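(R)-specific secondary-alkylsulfatase (Pseudomonas sp., PDB 4AXH) hydrolyses (R)-secondary-alkyl sulfates at a zinc-dependent active site with strict inversion of configuration, releasing (S)-secondary alcohols and sulfate. Local coordinates at residues Q302-N307 against R347-I352; T136-D141 against D278-E283; T571-F576 against P601-T606. All blocks are in the same frame, centred on the assembly; numbering follows the deposited sequence.

Contact 1. Residues Q302-N307 against R347-I352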
loop_
_atom_site.group_PDB
_atom_site.type_symbol
_atom_site.label_atom_id
_atom_site.label_comp_id
_atom_site.label_asym_id
_atom_site.label_seq_id
_atom_site.Cartn_x
_atom_site.Cartn_y
_atom_site.Cartn_z
ATOM N N GLN A 302 -34.095 -12.441 -14.325
ATOM C CA GLN A 302 -35.272 -13.314 -14.263
ATOM C C GLN A 302 -35.797 -13.493 -12.857
ATOM O O GLN A 302 -37.008 -13.659 -12.672
ATOM C CB GLN A 302 -34.966 -14.705 -14.834
ATOM C CG GLN A 302 -34.626 -14.745 -16.319
ATOM C CD GLN A 302 -33.865 -16.004 -16.675
ATOM O OE1 GLN A 302 -33.386 -16.772 -15.823
ATOM N NE2 GLN A 302 -33.719 -16.237 -17.954
ATOM N N PHE A 303 -34.888 -13.498 -11.869
ATOM C CA PHE A 303 -35.204 -13.756 -10.469
ATOM C C PHE A 303 -35.345 -12.492 -9.620
ATOM O O PHE A 303 -35.884 -12.576 -8.508
ATOM C CB PHE A 303 -34.113 -14.649 -9.868
ATOM C CG PHE A 303 -34.061 -16.058 -10.401
ATOM C CD1 PHE A 303 -33.371 -16.351 -11.571
ATOM C CD2 PHE A 303 -34.633 -17.105 -9.692
ATOM C CE1 PHE A 303 -33.329 -17.648 -12.062
ATOM C CE2 PHE A 303 -34.572 -18.411 -10.175
ATOM C CZ PHE A 303 -33.928 -18.671 -11.362
ATOM N N LYS A 304 -34.872 -11.330 -10.136
ATOM C CA LYS A 304 -34.891 -10.054 -9.403
ATOM C C LYS A 304 -34.058 -10.180 -8.097
ATOM O O LYS A 304 -34.443 -9.639 -7.042
ATOM C CB LYS A 304 -36.334 -9.548 -9.125
ATOM C CG LYS A 304 -36.937 -8.696 -10.231
ATOM C CD LYS A 304 -38.165 -7.938 -9.724
ATOM C CE LYS A 304 -38.025 -6.446 -9.912
ATOM N NZ LYS A 304 -38.574 -5.682 -8.753
ATOM N N VAL A 305 -32.929 -10.955 -8.172
ATOM C CA VAL A 305 -31.987 -11.218 -7.078
ATOM C C VAL A 305 -30.616 -10.689 -7.476
ATOM O O VAL A 305 -30.246 -10.770 -8.659
ATOM C CB VAL A 305 -31.928 -12.682 -6.523
ATOM C CG1 VAL A 305 -33.286 -13.360 -6.473
ATOM C CG2 VAL A 305 -30.948 -13.543 -7.271
ATOM N N LEU A 306 -29.874 -10.124 -6.506
ATOM C CA LEU A 306 -28.528 -9.610 -6.753
ATOM C C LEU A 306 -27.511 -10.362 -5.914
ATOM O O LEU A 306 -27.712 -10.552 -4.709
ATOM C CB LEU A 306 -28.434 -8.085 -6.551
ATOM C CG LEU A 306 -27.046 -7.427 -6.649
ATOM C CD1 LEU A 306 -26.547 -7.382 -8.073
ATOM C CD2 LEU A 306 -27.052 -6.066 -6.065
ATOM N N ASN A 307 -26.437 -10.832 -6.565
ATOM C CA ASN A 307 -25.359 -11.526 -5.880
ATOM C C ASN A 307 -24.101 -10.648 -5.941
ATOM O O ASN A 307 -23.583 -10.371 -7.020
ATOM C CB ASN A 307 -25.142 -12.945 -6.397
ATOM C CG ASN A 307 -24.168 -13.721 -5.551
ATOM O OD1 ASN A 307 -23.250 -13.164 -4.954
ATOM N ND2 ASN A 307 -24.331 -15.036 -5.482
ATOM N N ARG A 347 -34.511 -2.946 -9.017
ATOM C CA ARG A 347 -34.784 -4.250 -9.670
ATOM C C ARG A 347 -34.464 -5.482 -8.799
ATOM O O ARG A 347 -34.397 -6.599 -9.336
ATOM C CB ARG A 347 -33.900 -4.373 -10.892
ATOM C CG ARG A 347 -34.315 -3.583 -12.083
ATOM C CD ARG A 347 -33.512 -4.065 -13.260
ATOM N NE ARG A 347 -32.188 -3.494 -13.409
ATOM C CZ ARG A 347 -31.378 -3.832 -14.402
ATOM N NH1 ARG A 347 -31.750 -4.750 -15.289
ATOM N NH2 ARG A 347 -30.212 -3.225 -14.548
ATOM N N THR A 348 -34.230 -5.301 -7.487
ATOM C CA THR A 348 -33.849 -6.422 -6.631
ATOM C C THR A 348 -34.705 -6.619 -5.421
ATOM O O THR A 348 -34.947 -5.665 -4.687
ATOM C CB THR A 348 -32.328 -6.517 -6.416
ATOM O OG1 THR A 348 -32.056 -7.637 -5.576
ATOM C CG2 THR A 348 -31.744 -5.294 -5.791
ATOM N N ASP A 349 -35.193 -7.864 -5.230
ATOM C CA ASP A 349 -36.074 -8.247 -4.118
ATOM C C ASP A 349 -35.300 -8.892 -2.985
ATOM O O ASP A 349 -35.657 -8.744 -1.829
ATOM C CB ASP A 349 -37.199 -9.191 -4.599
ATOM C CG ASP A 349 -38.245 -8.565 -5.523
ATOM O OD1 ASP A 349 -38.263 -7.302 -5.654
ATOM O OD2 ASP A 349 -39.050 -9.330 -6.116
ATOM N N VAL A 350 -34.268 -9.655 -3.314
ATOM C CA VAL A 350 -33.440 -10.330 -2.324
ATOM C C VAL A 350 -32.024 -10.309 -2.777
ATOM O O VAL A 350 -31.746 -10.675 -3.904
ATOM C CB VAL A 350 -33.937 -11.746 -1.924
ATOM C CG1 VAL A 350 -34.582 -12.470 -3.093
ATOM C CG2 VAL A 350 -32.827 -12.578 -1.273
ATOM N N LEU A 351 -31.137 -9.835 -1.912
ATOM C CA LEU A 351 -29.704 -9.794 -2.162
ATOM C C LEU A 351 -29.083 -11.085 -1.603
ATOM O O LEU A 351 -29.379 -11.463 -0.474
ATOM C CB LEU A 351 -29.091 -8.558 -1.492
ATOM C CG LEU A 351 -27.587 -8.383 -1.599
ATOM C CD1 LEU A 351 -27.246 -6.957 -1.769
ATOM C CD2 LEU A 351 -26.893 -8.866 -0.351
ATOM N N ILE A 352 -28.244 -11.762 -2.399
ATOM C CA ILE A 352 -27.521 -12.959 -1.932
ATOM C C ILE A 352 -25.998 -12.744 -1.976
ATOM O O ILE A 352 -25.511 -11.843 -2.655
ATOM C CB ILE A 352 -27.986 -14.312 -2.531
ATOM C CG1 ILE A 352 -27.684 -14.401 -4.032
ATOM C CG2 ILE A 352 -29.481 -14.594 -2.186
ATOM C CD1 ILE A 352 -27.650 -15.764 -4.570
#
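K304 O is approached by two donors from the same run of chain: D349 N bonds to it at 2.6 Å, and T348 OG1 adds a weak bond of 3.4 Å. These bonds start a parallel pairing within the metallo-beta-lactamase fold. Strands 305-307 and 350-352 are neighbours in a six-stranded mixed sheet, and helix 330-344 lies between them in sequence, giving a beta-alpha-beta crossover. K304, with positive phi, shares a G1 beta bulge with V305, both facing L300. Beyond it L306 sits between two backbone bonds, its N donating to V350 O and its O accepting from I352 N at 2.7 Å.

On one face V305 and V350 run alongside each other, with V305 CG1 3.7 Å from V350 CG1; both also touch M121. L306 and L351 occupy the other face, where L351 meets V365 and L369 of helix 362-388. A salt bridge of K304 NZ with D349 OD1 is doubtful, because the lysine was modelled in two conformers.

The strand ends close to the metal site, the N307 side chain lying about 7 Å from that of the zinc ligand D310. N307 holds CG anti to its backbone N (chi1 -172°), which sets the amide beside I352. N307 OD1 accepts from A309 N and ND2 binds Q354 OE1, while the same ND2 rests 3.5 Å from I352 CD1.

Contact 2. Residues T136-D141 against D278-E283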
loop_
_atom_site.group_PDB
_atom_site.type_symbol
_atom_site.label_atom_id
_atom_site.label_comp_id
_atom_site.label_asym_id
_atom_site.label_seq_id
_atom_site.Cartn_x
_atom_site.Cartn_y
_atom_site.Cartn_z
ATOM N N THR A 136 -23.988 -20.977 -4.709
ATOM C CA THR A 136 -25.317 -20.630 -5.207
ATOM C C THR A 136 -25.671 -21.633 -6.334
ATOM O O THR A 136 -24.888 -21.803 -7.274
ATOM C CB THR A 136 -25.326 -19.197 -5.710
ATOM O OG1 THR A 136 -24.876 -18.314 -4.664
ATOM C CG2 THR A 136 -26.685 -18.791 -6.264
ATOM N N ILE A 137 -26.813 -22.322 -6.206
ATOM C CA ILE A 137 -27.267 -23.280 -7.210
ATOM C C ILE A 137 -28.507 -22.778 -7.934
ATOM O O ILE A 137 -29.579 -22.749 -7.344
ATOM C CB ILE A 137 -27.461 -24.718 -6.669
ATOM C CG1 ILE A 137 -26.202 -25.223 -5.976
ATOM C CG2 ILE A 137 -27.863 -25.645 -7.824
ATOM C CD1 ILE A 137 -26.441 -26.135 -4.819
ATOM N N ILE A 138 -28.354 -22.394 -9.203
ATOM C CA ILE A 138 -29.448 -21.938 -10.070
ATOM C C ILE A 138 -29.878 -23.152 -10.883
ATOM O O ILE A 138 -29.038 -23.817 -11.501
ATOM C CB ILE A 138 -29.051 -20.766 -11.018
ATOM C CG1 ILE A 138 -28.181 -19.709 -10.342
ATOM C CG2 ILE A 138 -30.262 -20.133 -11.669
ATOM C CD1 ILE A 138 -27.313 -18.881 -11.349
ATOM N N GLU A 139 -31.185 -23.439 -10.901
ATOM C CA GLU A 139 -31.715 -24.558 -11.681
ATOM C C GLU A 139 -31.577 -24.417 -13.207
ATOM O O GLU A 139 -30.496 -24.712 -13.739
ATOM C CB GLU A 139 -33.048 -25.069 -11.155
ATOM C CG GLU A 139 -32.754 -25.983 -9.974
ATOM C CD GLU A 139 -33.830 -26.376 -8.995
ATOM O OE1 GLU A 139 -35.033 -26.168 -9.277
ATOM O OE2 GLU A 139 -33.465 -27.005 -7.980
ATOM N N GLY A 140 -32.579 -23.914 -13.896
ATOM C CA GLY A 140 -32.423 -23.776 -15.341
ATOM C C GLY A 140 -32.954 -24.953 -16.129
ATOM O O GLY A 140 -33.278 -26.005 -15.553
ATOM N N ASP A 141 -33.036 -24.764 -17.465
ATOM C CA ASP A 141 -33.596 -25.698 -18.454
ATOM C C ASP A 141 -33.236 -27.178 -18.322
ATOM O O ASP A 141 -34.109 -27.973 -17.952
ATOM C CB ASP A 141 -33.463 -25.159 -19.897
ATOM C CG ASP A 141 -34.271 -23.893 -20.187
ATOM O OD1 ASP A 141 -35.228 -23.593 -19.416
ATOM O OD2 ASP A 141 -33.992 -23.233 -21.209
ATOM N N ASP A 278 -28.486 -22.179 -20.474
ATOM C CA ASP A 278 -29.518 -23.108 -19.989
ATOM C C ASP A 278 -30.817 -22.392 -19.553
ATOM O O ASP A 278 -31.480 -22.790 -18.590
ATOM C CB ASP A 278 -28.969 -24.073 -18.920
ATOM C CG ASP A 278 -29.709 -25.400 -18.859
ATOM O OD1 ASP A 278 -30.180 -25.876 -19.926
ATOM O OD2 ASP A 278 -29.801 -25.978 -17.756
ATOM N N GLY A 279 -31.173 -21.350 -20.303
ATOM C CA GLY A 279 -32.365 -20.558 -20.051
ATOM C C GLY A 279 -32.279 -19.780 -18.757
ATOM O O GLY A 279 -33.286 -19.615 -18.061
ATOM N N VAL A 280 -31.055 -19.331 -18.411
ATOM C CA VAL A 280 -30.744 -18.566 -17.206
ATOM C C VAL A 280 -30.055 -17.301 -17.672
ATOM O O VAL A 280 -29.029 -17.374 -18.349
ATOM C CB VAL A 280 -29.889 -19.377 -16.182
ATOM C CG1 VAL A 280 -29.470 -18.517 -15.005
ATOM C CG2 VAL A 280 -30.636 -20.609 -15.690
ATOM N N GLU A 281 -30.648 -16.142 -17.346
ATOM C CA GLU A 281 -30.104 -14.841 -17.694
ATOM C C GLU A 281 -29.162 -14.418 -16.572
ATOM O O GLU A 281 -29.513 -14.483 -15.386
ATOM C CB GLU A 281 -31.228 -13.804 -17.854
ATOM C CG GLU A 281 -31.801 -13.664 -19.247
ATOM C CD GLU A 281 -33.064 -12.826 -19.265
ATOM O OE1 GLU A 281 -32.961 -11.585 -19.123
ATOM O OE2 GLU A 281 -34.163 -13.416 -19.381
ATOM N N LEU A 282 -27.955 -13.985 -16.965
ATOM C CA LEU A 282 -26.898 -13.530 -16.070
ATOM C C LEU A 282 -26.368 -12.221 -16.583
ATOM O O LEU A 282 -25.968 -12.141 -17.740
ATOM C CB LEU A 282 -25.721 -14.537 -16.013
ATOM C CG LEU A 282 -26.038 -16.029 -15.921
ATOM C CD1 LEU A 282 -24.889 -16.856 -16.418
ATOM C CD2 LEU A 282 -26.387 -16.420 -14.517
ATOM N N GLU A 283 -26.375 -11.195 -15.723
ATOM C CA GLU A 283 -25.766 -9.894 -15.968
ATOM C C GLU A 283 -24.643 -9.832 -14.930
ATOM O O GLU A 283 -24.879 -10.016 -13.724
ATOM C CB GLU A 283 -26.757 -8.732 -15.782
ATOM C CG GLU A 283 -26.189 -7.377 -16.204
ATOM C CD GLU A 283 -27.141 -6.192 -16.327
ATOM O OE1 GLU A 283 -28.374 -6.400 -16.265
ATOM O OE2 GLU A 283 -26.652 -5.052 -16.505
#
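I138, the last residue of strand 135-138, meets V280 and L282 with two different branches. Its CG2, anti to the backbone N, lies 3.8 Å from V280 CG1, and its CD1 reaches to 4.1 Å from L282 CD2. These methyl contacts join the two sheets of the metallo-beta-lactamase sandwich, since strand 135-138 belongs to the eight-stranded sheet and strand 280-286 to the six-stranded one.

The chain then leaves the strand. E139 points its CB away from D278-E283, and its carboxylate bonds to Y163 of helix 153-164 and forms a salt bridge with R167. G140, at positive phi, has no side chain, and its CA comes to 3.7 Å from V280 CG2. D141 supplies the polar link: its N donates to D278 O at 2.8 Å. Farther out on the same residue, D141 CB is 3.4 Å from D278 OD1, and D141 OD2 lies over the backbone of G279, 3.3 Å from its CA.

D278 and G279 both have positive phi, as in a type I' turn, and form the tip of the hairpin joining strands 272-277 and 280-286. D278 OD1 accepts from S142 OG and OD2 from G143 N, so two donors may offset the proximity of the carboxylates of D278 and D141. One hairpin tip thus holds the turn of another, that between strands 135-138 and 144-147. Helix 153-164 lies on the E139 side of this turn; deeper in, V145 of strand 144-147 touches both I138 and V280, L124 of strand 124-128 flanks I138, and L300 of strand 296-300 packs on L282.

Contact 3. Residues T571-F576 against P601-T606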
loop_
_atom_site.group_PDB
_atom_site.type_symbol
_atom_site.label_atom_id
_atom_site.label_comp_id
_atom_site.label_asym_id
_atom_site.label_seq_id
_atom_site.Cartn_x
_atom_site.Cartn_y
_atom_site.Cartn_z
ATOM N N THR A 571 24.928 -16.397 -16.321
ATOM C CA THR A 571 23.722 -16.189 -17.122
ATOM C C THR A 571 23.232 -17.553 -17.556
ATOM O O THR A 571 24.037 -18.402 -17.935
ATOM C CB THR A 571 23.995 -15.299 -18.327
ATOM O OG1 THR A 571 25.093 -15.845 -19.055
ATOM C CG2 THR A 571 24.280 -13.853 -17.939
ATOM N N LEU A 572 21.922 -17.780 -17.475
ATOM C CA LEU A 572 21.326 -19.070 -17.796
ATOM C C LEU A 572 20.131 -18.898 -18.715
ATOM O O LEU A 572 19.122 -18.331 -18.298
ATOM C CB LEU A 572 20.879 -19.808 -16.503
ATOM C CG LEU A 572 21.904 -20.026 -15.355
ATOM C CD1 LEU A 572 21.954 -18.819 -14.404
ATOM C CD2 LEU A 572 21.547 -21.260 -14.539
ATOM N N ASN A 573 20.232 -19.381 -19.963
ATOM C CA ASN A 573 19.103 -19.393 -20.890
ATOM C C ASN A 573 18.287 -20.640 -20.577
ATOM O O ASN A 573 18.848 -21.677 -20.214
ATOM C CB ASN A 573 19.555 -19.426 -22.343
ATOM C CG ASN A 573 19.944 -18.079 -22.886
ATOM O OD1 ASN A 573 19.566 -17.025 -22.357
ATOM N ND2 ASN A 573 20.686 -18.086 -23.983
ATOM N N TRP A 574 16.964 -20.517 -20.664
ATOM C CA TRP A 574 16.006 -21.588 -20.420
ATOM C C TRP A 574 15.070 -21.620 -21.618
ATOM O O TRP A 574 14.583 -20.564 -22.053
ATOM C CB TRP A 574 15.222 -21.325 -19.124
ATOM C CG TRP A 574 16.026 -21.469 -17.870
ATOM C CD1 TRP A 574 16.928 -20.580 -17.360
ATOM C CD2 TRP A 574 15.965 -22.555 -16.942
ATOM N NE1 TRP A 574 17.473 -21.073 -16.196
ATOM C CE2 TRP A 574 16.876 -22.270 -15.899
ATOM C CE3 TRP A 574 15.209 -23.739 -16.879
ATOM C CZ2 TRP A 574 17.068 -23.131 -14.814
ATOM C CZ3 TRP A 574 15.407 -24.598 -15.809
ATOM C CH2 TRP A 574 16.334 -24.296 -14.797
ATOM N N VAL A 575 14.866 -22.815 -22.195
ATOM C CA VAL A 575 14.010 -22.984 -23.368
ATOM C C VAL A 575 13.021 -24.083 -23.155
ATOM O O VAL A 575 13.399 -25.209 -22.837
ATOM C CB VAL A 575 14.711 -22.959 -24.767
ATOM C CG1 VAL A 575 16.236 -22.812 -24.671
ATOM C CG2 VAL A 575 14.309 -24.131 -25.662
ATOM N N PHE A 576 11.744 -23.730 -23.256
ATOM C CA PHE A 576 10.628 -24.630 -23.027
ATOM C C PHE A 576 9.923 -24.942 -24.342
ATOM O O PHE A 576 9.111 -24.149 -24.826
ATOM C CB PHE A 576 9.672 -24.023 -21.984
ATOM C CG PHE A 576 10.250 -23.880 -20.597
ATOM C CD1 PHE A 576 10.955 -22.735 -20.233
ATOM C CD2 PHE A 576 10.053 -24.865 -19.640
ATOM C CE1 PHE A 576 11.470 -22.589 -18.939
ATOM C CE2 PHE A 576 10.568 -24.719 -18.348
ATOM C CZ PHE A 576 11.275 -23.582 -18.006
ATOM N N PRO A 601 22.791 -13.938 -25.891
ATOM C CA PRO A 601 23.653 -14.568 -26.908
ATOM C C PRO A 601 24.940 -15.171 -26.340
ATOM O O PRO A 601 25.448 -16.146 -26.892
ATOM C CB PRO A 601 23.933 -13.430 -27.908
ATOM C CG PRO A 601 23.006 -12.302 -27.517
ATOM C CD PRO A 601 22.751 -12.473 -26.056
ATOM N N LYS A 602 25.442 -14.618 -25.225
ATOM C CA LYS A 602 26.670 -15.078 -24.586
ATOM C C LYS A 602 26.363 -15.779 -23.242
ATOM O O LYS A 602 27.094 -15.603 -22.268
ATOM C CB LYS A 602 27.641 -13.882 -24.432
ATOM C CG LYS A 602 29.129 -14.234 -24.419
ATOM C CD LYS A 602 29.961 -13.234 -23.582
ATOM C CE LYS A 602 30.245 -13.710 -22.165
ATOM N NZ LYS A 602 31.056 -12.745 -21.371
ATOM N N ALA A 603 25.289 -16.589 -23.194
ATOM C CA ALA A 603 24.905 -17.289 -21.964
ATOM C C ALA A 603 25.838 -18.443 -21.615
ATOM O O ALA A 603 26.233 -19.212 -22.498
ATOM C CB ALA A 603 23.465 -17.767 -22.035
ATOM N N ASP A 604 26.193 -18.548 -20.317
ATOM C CA ASP A 604 27.074 -19.574 -19.758
ATOM C C ASP A 604 26.510 -20.987 -19.941
ATOM O O ASP A 604 27.268 -21.913 -20.221
ATOM C CB ASP A 604 27.360 -19.301 -18.269
ATOM C CG ASP A 604 28.054 -17.979 -18.000
ATOM O OD1 ASP A 604 29.265 -17.872 -18.291
ATOM O OD2 ASP A 604 27.386 -17.048 -17.518
ATOM N N VAL A 605 25.186 -21.147 -19.769
ATOM C CA VAL A 605 24.474 -22.428 -19.874
ATOM C C VAL A 605 23.124 -22.198 -20.554
ATOM O O VAL A 605 22.580 -21.098 -20.460
ATOM C CB VAL A 605 24.277 -23.091 -18.483
ATOM C CG1 VAL A 605 24.464 -24.590 -18.533
ATOM C CG2 VAL A 605 25.141 -22.459 -17.418
ATOM N N THR A 606 22.594 -23.228 -21.247
ATOM C CA THR A 606 21.291 -23.214 -21.924
ATOM C C THR A 606 20.544 -24.466 -21.486
ATOM O O THR A 606 21.091 -25.560 -21.558
ATOM C CB THR A 606 21.440 -22.996 -23.447
ATOM O OG1 THR A 606 22.181 -21.788 -23.669
ATOM C CG2 THR A 606 20.091 -22.925 -24.179
#
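D604 reaches back to the start of strand 570-576 and binds T571 twice, its side chain crossing that of the threonine at about a right angle. Its CB lies 3.5 Å from T571 O. CG, held anti to the carbonyl carbon (chi1 -61°), passes 3.8 Å from T571 OG1. At the tip OD2 accepts both bonds: T571 N donates at 2.8 Å to the anti lone pair, while T571 OG1 donates at 3.0 Å from above the carboxylate plane, 51° out of it. The backbone pairs only loosely here, T571 O taking weak bonds from D604 N and V605 N.

From there the chains run as parallel neighbours, L572 beside V605 and N573 beside T606, with N573 N donating to V605 O at 3.0 Å. They belong to the five-stranded mixed sheet of the alkylsulfatase C-terminal domain, whose family is grouped with the SCP2 proteins. Antiparallel strands 581-588 and 591-596 lie between the two in sequence.

On the face carrying N573 and T606, those side chains project together, one alongside the other. N573 ND2 sits 3.4 Å from A603 CB, and OD1 of the same amide accepts from N600 N. T606 divides its branches: OG1 bonds to D636 on strand 634-637, while CG2 touches V575 CG1 at 3.9 Å.

Overall arrangement
Contacts 1 and 2 belong to the same metallo-beta-lactamase domain and share its six-stranded sheet, their centres about 13 Å apart. Contact 1 is the more buried and joins adjacent strands within that sheet, mainly through backbone bonds; contact 2, partly exposed, joins it to the other sheet through apolar side chains and hairpin turns. They touch each other where Q302 NE2 probably bonds to E281 OE2, and N307 packs against T136. Contact 3 stands apart in the C-terminal domain, about 38 Å from contact 1 between nearest atoms. It too pairs parallel strands, but at a partly exposed start, where a side-chain carboxylate stands in for part of the backbone pairing that carries contact 1.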